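Local coordinates for protein laccase (Botrytis aclada, PDB 3SQR) that oxidises phenolic substrates with molecular oxygen as a multicopper oxidase, reducing the oxygen to water, and probably serves in lignin degradation and detoxification of lignin-derived products, at residues His275-Ile280 with Thr302-Ile307; Ala279-Thr284 with Trp325-Trp330; Leu108-Thr113 with Tyr155-Thr160; Arg129-Leu134 with Leu516-Ser521. All blocks are in the same frame, centred on the assembly; numbering follows the deposited sequence.

Contact 1 (His275-Ile280 with Thr302-Ile307); sequences HFEFAI and TLLIGI
E277 and L304 face each other across two antiparallel strands, their side chains running alongside one another with their ends in the same direction, E277 CG 3.5 Å from L304 CD2. The methylene part of the glutamate thus packs on leucine while its carboxylate travels on to T302. Chi1 of -166° sets E277 CG anti to the backbone N; from there the extended chain carries the carboxylate to T302. T302 OG1 donates to E277 OE2, although the modelled 2.4 Å is so short that the exact length is doubtful. R365 forms a salt bridge to OE2 and a hydrogen bond to OG1, which probably offsets the buried negative charge.

H275 lies at the other end of the pairing. Its imidazole ring covers the carbonyl of I305, whose O sits 3.8 Å above the ring plane over its centre, while L304 CD2 touches the ring edge at CE1. On the face opposite E277 and L304 the contact is purely apolar: F278 CB lies 4.1 Å from I305 CD1, and L303 and F276 belong to the same side. Backbone bonds join F276 with I305 in both directions, and F278 N reaches L303 O at 2.7 Å.

Strand 303-305 is outermost in its five-stranded sheet, beside strand 276-280. The F276, F278, L303 and I305 face packs against strands 195-205, 262-269 and 310-316 of the second sheet, the beta-sandwich arrangement of a cupredoxin domain.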
loop_
_atom_site.group_PDB
_atom_site.type_symbol
_atom_site.label_atom_id
_atom_site.label_comp_id
_atom_site.label_asym_id
_atom_site.label_seq_id
_atom_site.Cartn_x
_atom_site.Cartn_y
_atom_site.Cartn_z
ATOM N N HIS A 275 3.509 -3.934 11.502
ATOM C CA HIS A 275 4.090 -5.048 10.764
ATOM C C HIS A 275 3.367 -6.281 11.218
ATOM O O HIS A 275 3.119 -6.456 12.430
ATOM C CB HIS A 275 5.587 -5.231 11.031
ATOM C CG HIS A 275 6.263 -6.110 10.039
ATOM N ND1 HIS A 275 6.232 -7.485 10.117
ATOM C CD2 HIS A 275 6.947 -5.808 8.907
ATOM C CE1 HIS A 275 6.880 -7.991 9.073
ATOM N NE2 HIS A 275 7.358 -6.999 8.353
ATOM N N PHE A 276 3.072 -7.127 10.266
ATOM C CA PHE A 276 2.317 -8.345 10.536
ATOM C C PHE A 276 3.068 -9.555 10.064
ATOM O O PHE A 276 3.874 -9.511 9.163
ATOM C CB PHE A 276 0.865 -8.312 9.977
ATOM C CG PHE A 276 0.013 -7.234 10.583
ATOM C CD1 PHE A 276 -0.568 -7.390 11.830
ATOM C CD2 PHE A 276 -0.165 -6.039 9.914
ATOM C CE1 PHE A 276 -1.326 -6.416 12.395
ATOM C CE2 PHE A 276 -0.921 -5.047 10.465
ATOM C CZ PHE A 276 -1.494 -5.232 11.744
ATOM N N GLU A 277 2.757 -10.675 10.699
ATOM C CA GLU A 277 3.233 -11.987 10.299
ATOM C C GLU A 277 2.048 -12.947 10.341
ATOM O O GLU A 277 1.855 -13.766 11.263
ATOM C CB GLU A 277 4.431 -12.442 11.163
ATOM C CG GLU A 277 5.122 -13.638 10.529
ATOM C CD GLU A 277 6.264 -14.203 11.354
ATOM O OE1 GLU A 277 6.786 -13.417 12.174
ATOM O OE2 GLU A 277 6.596 -15.451 11.128
ATOM N N PHE A 278 1.197 -12.820 9.333
ATOM C CA PHE A 278 -0.089 -13.414 9.334
ATOM C C PHE A 278 -0.005 -14.943 9.381
ATOM O O PHE A 278 0.809 -15.543 8.653
ATOM C CB PHE A 278 -0.841 -12.960 8.053
ATOM C CG PHE A 278 -2.210 -13.477 7.946
ATOM C CD1 PHE A 278 -3.276 -12.846 8.543
ATOM C CD2 PHE A 278 -2.466 -14.646 7.228
ATOM C CE1 PHE A 278 -4.551 -13.356 8.430
ATOM C CE2 PHE A 278 -3.789 -15.139 7.077
ATOM C CZ PHE A 278 -4.805 -14.502 7.699
ATOM N N ALA A 279 -0.922 -15.537 10.147
ATOM C CA ALA A 279 -0.930 -17.012 10.294
ATOM C C ALA A 279 -2.339 -17.405 10.646
ATOM O O ALA A 279 -3.089 -16.597 11.212
ATOM C CB ALA A 279 0.087 -17.440 11.378
ATOM N N ILE A 280 -2.708 -18.624 10.279
ATOM C CA ILE A 280 -3.989 -19.216 10.674
ATOM C C ILE A 280 -3.570 -20.525 11.339
ATOM O O ILE A 280 -2.962 -21.364 10.695
ATOM C CB ILE A 280 -4.904 -19.493 9.494
ATOM C CG1 ILE A 280 -5.182 -18.193 8.717
ATOM C CG2 ILE A 280 -6.219 -20.172 9.949
ATOM C CD1 ILE A 280 -6.001 -18.434 7.430
ATOM N N THR A 302 3.479 -18.930 8.210
ATOM C CA THR A 302 3.285 -17.533 8.605
ATOM C C THR A 302 3.744 -16.668 7.450
ATOM O O THR A 302 4.488 -17.122 6.590
ATOM C CB THR A 302 3.990 -17.139 9.884
ATOM O OG1 THR A 302 5.354 -16.887 9.622
ATOM C CG2 THR A 302 3.859 -18.210 10.971
ATOM N N LEU A 303 3.312 -15.415 7.429
ATOM C CA LEU A 303 3.556 -14.590 6.219
ATOM C C LEU A 303 3.832 -13.151 6.680
ATOM O O LEU A 303 2.918 -12.460 7.230
ATOM C CB LEU A 303 2.316 -14.673 5.357
ATOM C CG LEU A 303 2.274 -13.969 3.998
ATOM C CD1 LEU A 303 3.530 -14.223 3.207
ATOM C CD2 LEU A 303 1.035 -14.348 3.218
ATOM N N LEU A 304 5.081 -12.735 6.491
ATOM C CA LEU A 304 5.571 -11.442 6.887
ATOM C C LEU A 304 4.991 -10.439 5.900
ATOM O O LEU A 304 5.080 -10.663 4.704
ATOM C CB LEU A 304 7.082 -11.379 6.881
ATOM C CG LEU A 304 7.790 -12.243 7.951
ATOM C CD1 LEU A 304 9.272 -12.476 7.550
ATOM C CD2 LEU A 304 7.678 -11.549 9.276
ATOM N N ILE A 305 4.393 -9.370 6.404
ATOM C CA ILE A 305 3.741 -8.415 5.502
ATOM C C ILE A 305 4.012 -7.041 5.995
ATOM O O ILE A 305 3.606 -6.631 7.120
ATOM C CB ILE A 305 2.202 -8.575 5.365
ATOM C CG1 ILE A 305 1.755 -10.023 5.193
ATOM C CG2 ILE A 305 1.670 -7.668 4.197
ATOM C CD1 ILE A 305 0.234 -10.205 5.207
ATOM N N GLY A 306 4.781 -6.307 5.212
ATOM C CA GLY A 306 4.957 -4.887 5.455
ATOM C C GLY A 306 3.872 -3.950 4.938
ATOM O O GLY A 306 2.999 -4.349 4.232
ATOM N N ILE A 307 3.895 -2.705 5.386
ATOM C CA ILE A 307 2.818 -1.786 5.104
ATOM C C ILE A 307 2.691 -1.544 3.612
ATOM O O ILE A 307 3.654 -1.205 2.945
ATOM C CB ILE A 307 2.946 -0.433 5.799
ATOM C CG1 ILE A 307 3.012 -0.606 7.319
ATOM C CG2 ILE A 307 1.688 0.434 5.443
ATOM C CD1 ILE A 307 3.399 0.664 8.023
#

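Contact 2 (Ala279-Thr284 with Trp325-Trp330); sequences AIDNHT and WIRGNW
The guanidinium of R327 and the carboxylate of D281 lie nearly coplanar, their planes 21° apart. D281 OD1 sits at the guanidinium edge, while W325 CB lies above one face, nearer its outer atoms than its centre. D281 OD2 also approaches the rim of the W325 indole. Two arginine nitrogens hold the acid: R327 NE donates to D281 OD1 at 2.7 Å and R327 NH2 to D281 OD2 at 2.9 Å, both on the syn lone pairs. The R327 chain is straight as far as NE, which brings the NE edge of the guanidinium to D281.

In the backbone, A279 and R327 form an antiparallel hydrogen-bonded pair, with R327 N 2.7 Å from A279 O. The small methyl of A279 leaves room for N329, whose ND2 lies 3.9 Å from its CB and hydrogen-bonds to E277 O. I280 CG1 and I326 CG2 pack on the other face of the sheet, 4.2 Å apart. Next, D281 N donates to W325 O at 3.0 Å, just where the chain enters the type II turn I280-H283; H283 ND1 braces that turn by bonding to D281 O.

S359 OG also bonds to D281 OD2, giving that oxygen a second partner. With its charge offset by arginine, this buried aspartate is probably kept ionised.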
loop_
_atom_site.group_PDB
_atom_site.type_symbol
_atom_site.label_atom_id
_atom_site.label_comp_id
_atom_site.label_asym_id
_atom_site.label_seq_id
_atom_site.Cartn_x
_atom_site.Cartn_y
_atom_site.Cartn_z
ATOM N N ALA A 279 -0.922 -15.537 10.147
ATOM C CA ALA A 279 -0.930 -17.012 10.294
ATOM C C ALA A 279 -2.339 -17.405 10.646
ATOM O O ALA A 279 -3.089 -16.597 11.212
ATOM C CB ALA A 279 0.087 -17.440 11.378
ATOM N N ILE A 280 -2.708 -18.624 10.279
ATOM C CA ILE A 280 -3.989 -19.216 10.674
ATOM C C ILE A 280 -3.570 -20.525 11.339
ATOM O O ILE A 280 -2.962 -21.364 10.695
ATOM C CB ILE A 280 -4.904 -19.493 9.494
ATOM C CG1 ILE A 280 -5.182 -18.193 8.717
ATOM C CG2 ILE A 280 -6.219 -20.172 9.949
ATOM C CD1 ILE A 280 -6.001 -18.434 7.430
ATOM N N ASP A 281 -3.823 -20.649 12.613
ATOM C CA ASP A 281 -3.384 -21.837 13.336
ATOM C C ASP A 281 -3.821 -23.100 12.618
ATOM O O ASP A 281 -4.958 -23.242 12.170
ATOM C CB ASP A 281 -3.980 -21.870 14.735
ATOM C CG ASP A 281 -3.469 -20.794 15.626
ATOM O OD1 ASP A 281 -2.572 -19.988 15.240
ATOM O OD2 ASP A 281 -3.986 -20.744 16.764
ATOM N N ASN A 282 -2.873 -24.025 12.538
ATOM C CA ASN A 282 -3.060 -25.345 11.978
ATOM C C ASN A 282 -3.430 -25.343 10.504
ATOM O O ASN A 282 -3.875 -26.341 9.984
ATOM C CB ASN A 282 -4.078 -26.128 12.794
ATOM C CG ASN A 282 -3.926 -27.617 12.619
ATOM O OD1 ASN A 282 -4.912 -28.286 12.364
ATOM N ND2 ASN A 282 -2.678 -28.139 12.729
ATOM N N HIS A 283 -3.185 -24.210 9.820
ATOM C CA HIS A 283 -3.400 -24.137 8.383
ATOM C C HIS A 283 -2.123 -23.642 7.701
ATOM O O HIS A 283 -1.274 -22.998 8.299
ATOM C CB HIS A 283 -4.616 -23.239 8.066
ATOM C CG HIS A 283 -5.943 -23.811 8.475
ATOM N ND1 HIS A 283 -6.360 -23.900 9.789
ATOM C CD2 HIS A 283 -6.950 -24.312 7.728
ATOM C CE1 HIS A 283 -7.574 -24.423 9.815
ATOM N NE2 HIS A 283 -7.958 -24.670 8.579
ATOM N N THR A 284 -1.975 -24.095 6.476
ATOM C CA THR A 284 -0.869 -23.765 5.630
ATOM C C THR A 284 -1.373 -22.724 4.625
ATOM O O THR A 284 -2.488 -22.772 4.087
ATOM C CB THR A 284 -0.372 -25.002 4.878
ATOM O OG1 THR A 284 0.114 -25.950 5.862
ATOM C CG2 THR A 284 0.775 -24.647 3.983
ATOM N N TRP A 325 -7.476 -19.737 15.816
ATOM C CA TRP A 325 -7.054 -18.350 15.855
ATOM C C TRP A 325 -6.463 -17.934 14.514
ATOM O O TRP A 325 -5.648 -18.661 13.899
ATOM C CB TRP A 325 -5.999 -18.115 16.903
ATOM C CG TRP A 325 -6.548 -18.027 18.236
ATOM C CD1 TRP A 325 -6.320 -18.887 19.254
ATOM C CD2 TRP A 325 -7.457 -17.020 18.720
ATOM N NE1 TRP A 325 -7.012 -18.465 20.379
ATOM C CE2 TRP A 325 -7.741 -17.338 20.069
ATOM C CE3 TRP A 325 -8.050 -15.884 18.142
ATOM C CZ2 TRP A 325 -8.631 -16.559 20.868
ATOM C CZ3 TRP A 325 -8.924 -15.109 18.908
ATOM C CH2 TRP A 325 -9.205 -15.453 20.278
ATOM N N ILE A 326 -6.835 -16.725 14.101
ATOM C CA ILE A 326 -6.181 -16.050 12.944
ATOM C C ILE A 326 -5.292 -15.028 13.586
ATOM O O ILE A 326 -5.741 -14.192 14.366
ATOM C CB ILE A 326 -7.150 -15.426 11.911
ATOM C CG1 ILE A 326 -8.146 -16.474 11.311
ATOM C CG2 ILE A 326 -6.326 -14.672 10.783
ATOM C CD1 ILE A 326 -9.337 -15.809 10.561
ATOM N N ARG A 327 -3.993 -15.136 13.322
ATOM C CA ARG A 327 -3.010 -14.357 14.033
ATOM C C ARG A 327 -2.424 -13.289 13.138
ATOM O O ARG A 327 -1.837 -13.615 12.118
ATOM C CB ARG A 327 -1.891 -15.279 14.542
ATOM C CG ARG A 327 -2.466 -16.231 15.601
ATOM C CD ARG A 327 -1.449 -16.933 16.355
ATOM N NE ARG A 327 -2.082 -18.020 17.096
ATOM C CZ ARG A 327 -2.450 -17.977 18.383
ATOM N NH1 ARG A 327 -2.293 -16.885 19.131
ATOM N NH2 ARG A 327 -3.012 -19.060 18.925
ATOM N N GLY A 328 -2.609 -12.036 13.488
ATOM C CA GLY A 328 -1.845 -11.006 12.782
ATOM C C GLY A 328 -0.370 -11.061 13.133
ATOM O O GLY A 328 0.465 -10.612 12.378
ATOM N N ASN A 329 -0.056 -11.555 14.336
ATOM C CA ASN A 329 1.325 -11.496 14.862
ATOM C C ASN A 329 1.938 -10.152 14.632
ATOM O O ASN A 329 2.972 -10.006 13.969
ATOM C CB ASN A 329 2.185 -12.575 14.248
ATOM C CG ASN A 329 1.828 -13.948 14.725
ATOM O OD1 ASN A 329 1.751 -14.194 15.946
ATOM N ND2 ASN A 329 1.752 -14.877 13.816
ATOM N N TRP A 330 1.352 -9.174 15.258
ATOM C CA TRP A 330 1.903 -7.845 15.318
ATOM C C TRP A 330 3.385 -7.921 15.676
ATOM O O TRP A 330 3.735 -8.539 16.741
ATOM C CB TRP A 330 1.213 -7.034 16.393
ATOM C CG TRP A 330 1.723 -5.660 16.587
ATOM C CD1 TRP A 330 2.821 -5.272 17.320
ATOM C CD2 TRP A 330 1.278 -4.497 15.919
ATOM N NE1 TRP A 330 3.063 -3.936 17.162
ATOM C CE2 TRP A 330 2.120 -3.433 16.317
ATOM C CE3 TRP A 330 0.185 -4.225 15.052
ATOM C CZ2 TRP A 330 1.953 -2.147 15.853
ATOM C CZ3 TRP A 330 -0.007 -2.938 14.650
ATOM C CH2 TRP A 330 0.886 -1.910 15.017
#

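Contact 3 (Leu108-Thr113 with Tyr155-Thr160); sequences LIIHVT and YKFQVT
L108 packs on F157: L108 CD1 comes within 3.7 Å of F157 CE2, and L108 CB lies over one ring face. Chi1 of 54° puts F157 CG between the backbone N and the carbonyl carbon, and the end of the ring comes nearer to strand 107-114. I110 CD1 then reaches the same ring, 3.9 Å from F157 CZ, and V159 CG1 adds a branched neighbour to L108 CD1. Further along, V112 CG2 rests 3.7 Å from Y155 CD1, while I110 O lies at the edge of the tyrosine ring.

Four backbone bonds fix this register, among them L108 N to F157 O at 2.8 Å and I110 N to Y155 O at 2.8 Å. They join strands 107-114 and 152-158 in one sheet of the first cupredoxin-like domain, with leucine, isoleucine, valine and the aromatics on its inner side. I109 and K156 pair on the outer side, where lysine can extend its amino group away from the apolar layer.

W125 meets both aromatic rings, edge-to-face with Y155 and at about 45° with F157. The Y155 hydroxyl is bonded to Q144 and to the backbone N of I123, and L108 packs on I100, A102 and L183 of the facing sheet.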
loop_
_atom_site.group_PDB
_atom_site.type_symbol
_atom_site.label_atom_id
_atom_site.label_comp_id
_atom_site.label_asym_id
_atom_site.label_seq_id
_atom_site.Cartn_x
_atom_site.Cartn_y
_atom_site.Cartn_z
ATOM N N LEU A 108 -11.595 2.200 -15.523
ATOM C CA LEU A 108 -12.255 2.691 -14.332
ATOM C C LEU A 108 -12.461 4.186 -14.486
ATOM O O LEU A 108 -11.550 4.901 -14.889
ATOM C CB LEU A 108 -11.453 2.386 -13.082
ATOM C CG LEU A 108 -11.057 0.908 -12.927
ATOM C CD1 LEU A 108 -10.508 0.652 -11.489
ATOM C CD2 LEU A 108 -12.186 -0.085 -13.317
ATOM N N ILE A 109 -13.643 4.631 -14.130
ATOM C CA ILE A 109 -13.976 6.043 -13.951
ATOM C C ILE A 109 -14.426 6.200 -12.510
ATOM O O ILE A 109 -15.464 5.639 -12.133
ATOM C CB ILE A 109 -15.094 6.427 -14.888
ATOM C CG1 ILE A 109 -14.668 6.160 -16.329
ATOM C CG2 ILE A 109 -15.438 7.909 -14.691
ATOM C CD1 ILE A 109 -15.776 6.413 -17.319
ATOM N N ILE A 110 -13.647 6.906 -11.702
ATOM C CA ILE A 110 -13.955 7.005 -10.290
ATOM C C ILE A 110 -14.090 8.474 -9.924
ATOM O O ILE A 110 -13.126 9.182 -9.859
ATOM C CB ILE A 110 -12.921 6.357 -9.421
ATOM C CG1 ILE A 110 -12.644 4.922 -9.947
ATOM C CG2 ILE A 110 -13.356 6.454 -7.914
ATOM C CD1 ILE A 110 -11.358 4.281 -9.464
ATOM N N HIS A 111 -15.326 8.899 -9.749
ATOM C CA HIS A 111 -15.647 10.264 -9.351
ATOM C C HIS A 111 -15.461 10.430 -7.884
ATOM O O HIS A 111 -16.212 9.822 -7.111
ATOM C CB HIS A 111 -17.088 10.626 -9.695
ATOM C CG HIS A 111 -17.489 10.261 -11.087
ATOM N ND1 HIS A 111 -17.243 11.082 -12.167
ATOM C CD2 HIS A 111 -18.145 9.184 -11.576
ATOM C CE1 HIS A 111 -17.701 10.507 -13.266
ATOM N NE2 HIS A 111 -18.271 9.363 -12.936
ATOM N N VAL A 112 -14.452 11.211 -7.483
ATOM C CA VAL A 112 -14.106 11.368 -6.083
ATOM C C VAL A 112 -14.483 12.760 -5.665
ATOM O O VAL A 112 -13.846 13.738 -6.083
ATOM C CB VAL A 112 -12.641 11.137 -5.777
ATOM C CG1 VAL A 112 -12.371 11.335 -4.303
ATOM C CG2 VAL A 112 -12.264 9.634 -6.170
ATOM N N THR A 113 -15.451 12.826 -4.770
ATOM C CA THR A 113 -15.882 14.130 -4.210
ATOM C C THR A 113 -15.389 14.266 -2.809
ATOM O O THR A 113 -15.566 13.358 -1.970
ATOM C CB THR A 113 -17.423 14.242 -4.225
ATOM O OG1 THR A 113 -17.934 14.097 -5.579
ATOM C CG2 THR A 113 -17.863 15.596 -3.569
ATOM N N TYR A 155 -11.117 10.321 -11.531
ATOM C CA TYR A 155 -9.938 9.574 -11.897
ATOM C C TYR A 155 -10.326 8.594 -12.980
ATOM O O TYR A 155 -11.368 7.969 -12.911
ATOM C CB TYR A 155 -9.375 8.859 -10.685
ATOM C CG TYR A 155 -8.831 9.772 -9.580
ATOM C CD1 TYR A 155 -9.658 10.390 -8.631
ATOM C CD2 TYR A 155 -7.490 10.025 -9.490
ATOM C CE1 TYR A 155 -9.160 11.177 -7.628
ATOM C CE2 TYR A 155 -6.990 10.789 -8.509
ATOM C CZ TYR A 155 -7.791 11.392 -7.573
ATOM O OH TYR A 155 -7.219 12.156 -6.565
ATOM N N LYS A 156 -9.495 8.526 -13.998
ATOM C CA LYS A 156 -9.668 7.596 -15.078
ATOM C C LYS A 156 -8.441 6.838 -15.362
ATOM O O LYS A 156 -7.408 7.441 -15.677
ATOM C CB LYS A 156 -10.131 8.379 -16.335
ATOM C CG LYS A 156 -11.506 9.030 -16.169
ATOM C CD LYS A 156 -11.944 9.683 -17.535
ATOM C CE LYS A 156 -13.304 10.399 -17.446
ATOM N NZ LYS A 156 -13.975 10.478 -18.844
ATOM N N PHE A 157 -8.511 5.483 -15.372
ATOM C CA PHE A 157 -7.393 4.733 -15.696
ATOM C C PHE A 157 -7.827 3.352 -16.071
ATOM O O PHE A 157 -8.937 2.959 -15.719
ATOM C CB PHE A 157 -6.332 4.685 -14.593
ATOM C CG PHE A 157 -6.841 4.233 -13.270
ATOM C CD1 PHE A 157 -7.361 5.142 -12.376
ATOM C CD2 PHE A 157 -6.833 2.893 -12.908
ATOM C CE1 PHE A 157 -7.812 4.758 -11.118
ATOM C CE2 PHE A 157 -7.315 2.518 -11.630
ATOM C CZ PHE A 157 -7.780 3.488 -10.733
ATOM N N GLN A 158 -7.015 2.723 -16.886
ATOM C CA GLN A 158 -7.175 1.312 -17.160
ATOM C C GLN A 158 -6.452 0.471 -16.158
ATOM O O GLN A 158 -5.306 0.756 -15.753
ATOM C CB GLN A 158 -6.679 0.933 -18.574
ATOM C CG GLN A 158 -7.092 -0.420 -19.025
ATOM C CD GLN A 158 -6.760 -0.660 -20.480
ATOM O OE1 GLN A 158 -5.805 -0.064 -20.998
ATOM N NE2 GLN A 158 -7.525 -1.569 -21.149
ATOM N N VAL A 159 -7.031 -0.711 -15.856
ATOM C CA VAL A 159 -6.250 -1.618 -15.040
ATOM C C VAL A 159 -5.585 -2.624 -15.967
ATOM O O VAL A 159 -6.237 -3.403 -16.687
ATOM C CB VAL A 159 -7.054 -2.306 -13.923
ATOM C CG1 VAL A 159 -7.353 -1.292 -12.788
ATOM C CG2 VAL A 159 -8.414 -2.951 -14.461
ATOM N N THR A 160 -4.272 -2.522 -16.026
ATOM C CA THR A 160 -3.478 -3.332 -16.941
ATOM C C THR A 160 -2.712 -4.389 -16.119
ATOM O O THR A 160 -1.673 -4.897 -16.498
ATOM C CB THR A 160 -2.501 -2.415 -17.698
ATOM O OG1 THR A 160 -1.605 -1.795 -16.760
ATOM C CG2 THR A 160 -3.272 -1.327 -18.406
#

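Contact 4 (Arg129-Leu134 with Leu516-Ser521); sequences RQLGSL and LDNPGS
R129 and N518 both carry CG anti to the backbone N (chi1 -170° and -164°), and their side chains pass one another heading opposite ways. The arginine chain stays extended to NE and sends its guanidinium to D517, whose CG lies between its backbone N and carbonyl carbon. The salt bridge is loose: R129 NH2 stands 3.1 Å from D517 OD2, the bond is weak, and the planes are 67° apart. Water 1 bridges the same side chains, accepting from R129 NE and donating to D517 OD1 at 2.7 Å. L131 CD2 lies above one guanidinium face, nearer its rim than its centre, and R129 NH1 bonds to Y59 O.

N518 suits its place because its amide both donates and accepts. N518 ND2 gives a weak bond to R129 O at 2.8 Å and another bond to G469 O; N518 OD1 takes water 3 at 2.6 Å, which accepts from G132 N. G132 has positive phi in the type II turn Q130-S133, easy for glycine. L134 CD1 lies 3.3 Å from S521 N, a buried amide with no partner in the model; L134 CD2 packs on G520 CA, whose backbone angles are accessible chiefly to glycine.

This is an interface between the first and third cupredoxin domains, which in laccases jointly hold the trinuclear copper cluster. It joins the loop after strand 123-125 to strand 520-526, where L134 and Q130 pack on W522; L134 and S521 also touch helix 419-424.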
loop_
_atom_site.group_PDB
_atom_site.type_symbol
_atom_site.label_atom_id
_atom_site.label_comp_id
_atom_site.label_asym_id
_atom_site.label_seq_id
_atom_site.Cartn_x
_atom_site.Cartn_y
_atom_site.Cartn_z
ATOM N N ARG A 129 -0.213 0.950 -12.235
ATOM C CA ARG A 129 0.919 1.446 -13.022
ATOM C C ARG A 129 0.692 2.860 -13.556
ATOM O O ARG A 129 1.633 3.619 -13.651
ATOM C CB ARG A 129 1.120 0.484 -14.159
ATOM C CG ARG A 129 2.356 0.703 -14.896
ATOM C CD ARG A 129 2.379 -0.207 -16.083
ATOM N NE ARG A 129 3.674 -0.173 -16.773
ATOM C CZ ARG A 129 3.935 -0.920 -17.854
ATOM N NH1 ARG A 129 3.002 -1.669 -18.351
ATOM N NH2 ARG A 129 5.137 -0.943 -18.393
ATOM N N GLN A 130 -0.562 3.178 -13.921
ATOM C CA GLN A 130 -0.945 4.436 -14.511
ATOM C C GLN A 130 -0.127 4.786 -15.746
ATOM O O GLN A 130 0.161 5.945 -15.974
ATOM C CB GLN A 130 -0.798 5.581 -13.486
ATOM C CG GLN A 130 -1.609 5.362 -12.175
ATOM C CD GLN A 130 -3.093 5.479 -12.364
ATOM O OE1 GLN A 130 -3.586 5.749 -13.464
ATOM N NE2 GLN A 130 -3.840 5.284 -11.280
ATOM N N LEU A 131 0.149 3.803 -16.550
ATOM C CA LEU A 131 0.771 4.041 -17.883
ATOM C C LEU A 131 -0.105 4.966 -18.720
ATOM O O LEU A 131 -1.268 4.661 -19.021
ATOM C CB LEU A 131 1.042 2.711 -18.553
ATOM C CG LEU A 131 1.715 2.705 -19.914
ATOM C CD1 LEU A 131 3.001 3.406 -19.825
ATOM C CD2 LEU A 131 1.881 1.223 -20.385
ATOM N N GLY A 132 0.417 6.177 -18.999
ATOM C CA GLY A 132 -0.353 7.172 -19.721
ATOM C C GLY A 132 -1.463 7.861 -18.963
ATOM O O GLY A 132 -2.313 8.587 -19.544
ATOM N N SER A 133 -1.515 7.637 -17.649
ATOM C CA SER A 133 -2.496 8.302 -16.844
ATOM C C SER A 133 -1.883 8.852 -15.550
ATOM O O SER A 133 -2.495 8.833 -14.478
ATOM C CB SER A 133 -3.671 7.373 -16.558
ATOM O OG SER A 133 -3.153 6.166 -15.998
ATOM N N LEU A 134 -0.663 9.380 -15.677
ATOM C CA LEU A 134 0.116 9.887 -14.571
ATOM C C LEU A 134 -0.714 10.793 -13.691
ATOM O O LEU A 134 -0.615 10.795 -12.463
ATOM C CB LEU A 134 1.274 10.736 -15.178
ATOM C CG LEU A 134 1.891 11.696 -14.194
ATOM C CD1 LEU A 134 2.729 10.971 -13.120
ATOM C CD2 LEU A 134 2.822 12.699 -15.020
ATOM N N LEU A 516 12.705 2.107 -17.748
ATOM C CA LEU A 516 12.220 3.392 -18.160
ATOM C C LEU A 516 11.106 3.193 -19.162
ATOM O O LEU A 516 11.324 3.193 -20.371
ATOM C CB LEU A 516 13.410 4.225 -18.724
ATOM C CG LEU A 516 14.252 4.916 -17.646
ATOM C CD1 LEU A 516 14.510 4.051 -16.497
ATOM C CD2 LEU A 516 15.585 5.463 -18.240
ATOM N N ASP A 517 9.882 2.985 -18.648
ATOM C CA ASP A 517 8.779 2.550 -19.484
ATOM C C ASP A 517 7.479 3.325 -19.207
ATOM O O ASP A 517 6.415 2.998 -19.741
ATOM C CB ASP A 517 8.563 1.034 -19.317
ATOM C CG ASP A 517 8.130 0.654 -17.908
ATOM O OD1 ASP A 517 7.853 1.591 -17.140
ATOM O OD2 ASP A 517 8.125 -0.550 -17.604
ATOM N N ASN A 518 7.556 4.377 -18.388
ATOM C CA ASN A 518 6.400 5.036 -17.961
ATOM C C ASN A 518 6.742 6.466 -17.636
ATOM O O ASN A 518 7.022 6.817 -16.489
ATOM C CB ASN A 518 5.844 4.388 -16.691
ATOM C CG ASN A 518 4.418 4.795 -16.410
ATOM O OD1 ASN A 518 3.831 5.572 -17.144
ATOM N ND2 ASN A 518 3.835 4.225 -15.347
ATOM N N PRO A 519 6.818 7.302 -18.676
ATOM C CA PRO A 519 7.126 8.700 -18.343
ATOM C C PRO A 519 6.173 9.310 -17.333
ATOM O O PRO A 519 4.942 9.103 -17.405
ATOM C CB PRO A 519 6.994 9.389 -19.696
ATOM C CG PRO A 519 7.227 8.354 -20.654
ATOM C CD PRO A 519 6.672 7.060 -20.113
ATOM N N GLY A 520 6.700 10.113 -16.426
ATOM C CA GLY A 520 5.898 10.701 -15.350
ATOM C C GLY A 520 6.738 11.109 -14.159
ATOM O O GLY A 520 7.955 11.148 -14.185
ATOM N N SER A 521 6.039 11.437 -13.109
ATOM C CA SER A 521 6.651 11.853 -11.900
ATOM C C SER A 521 6.163 10.893 -10.849
ATOM O O SER A 521 4.999 10.961 -10.445
ATOM C CB SER A 521 6.216 13.255 -11.589
ATOM O OG SER A 521 4.808 13.356 -11.617
HETATM O O HOH W 1 5.955 0.857 -15.378
HETATM O O HOH W 2 1.982 7.979 -16.908
HETATM O O HOH W 3 3.083 6.739 -19.306
#

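Contacts 1 and 2 share A279 and I280 and flank strand 276-280 in one sheet, their centres 9 Å apart; E277 N to G328 O, 2.8 Å, ties them, as does packing of F278 CE1 on I326 CG2. Contacts 3 and 4, centres 15 Å apart, meet where F157 CB approaches Q130 OE1 at 3.2 Å. These two pairs lie on opposite sides of the chain's centre, with contacts 1 and 4 about 30 Å apart between centres. The copper sites lie nearer to contacts 1, 3 and 4: between side chains, Q130 is about 6 Å and Y155 about 7 Å from H124, probably a type 2 copper ligand, and G306 about 8 Å from H527, a copper ligand probably of the type 3 site.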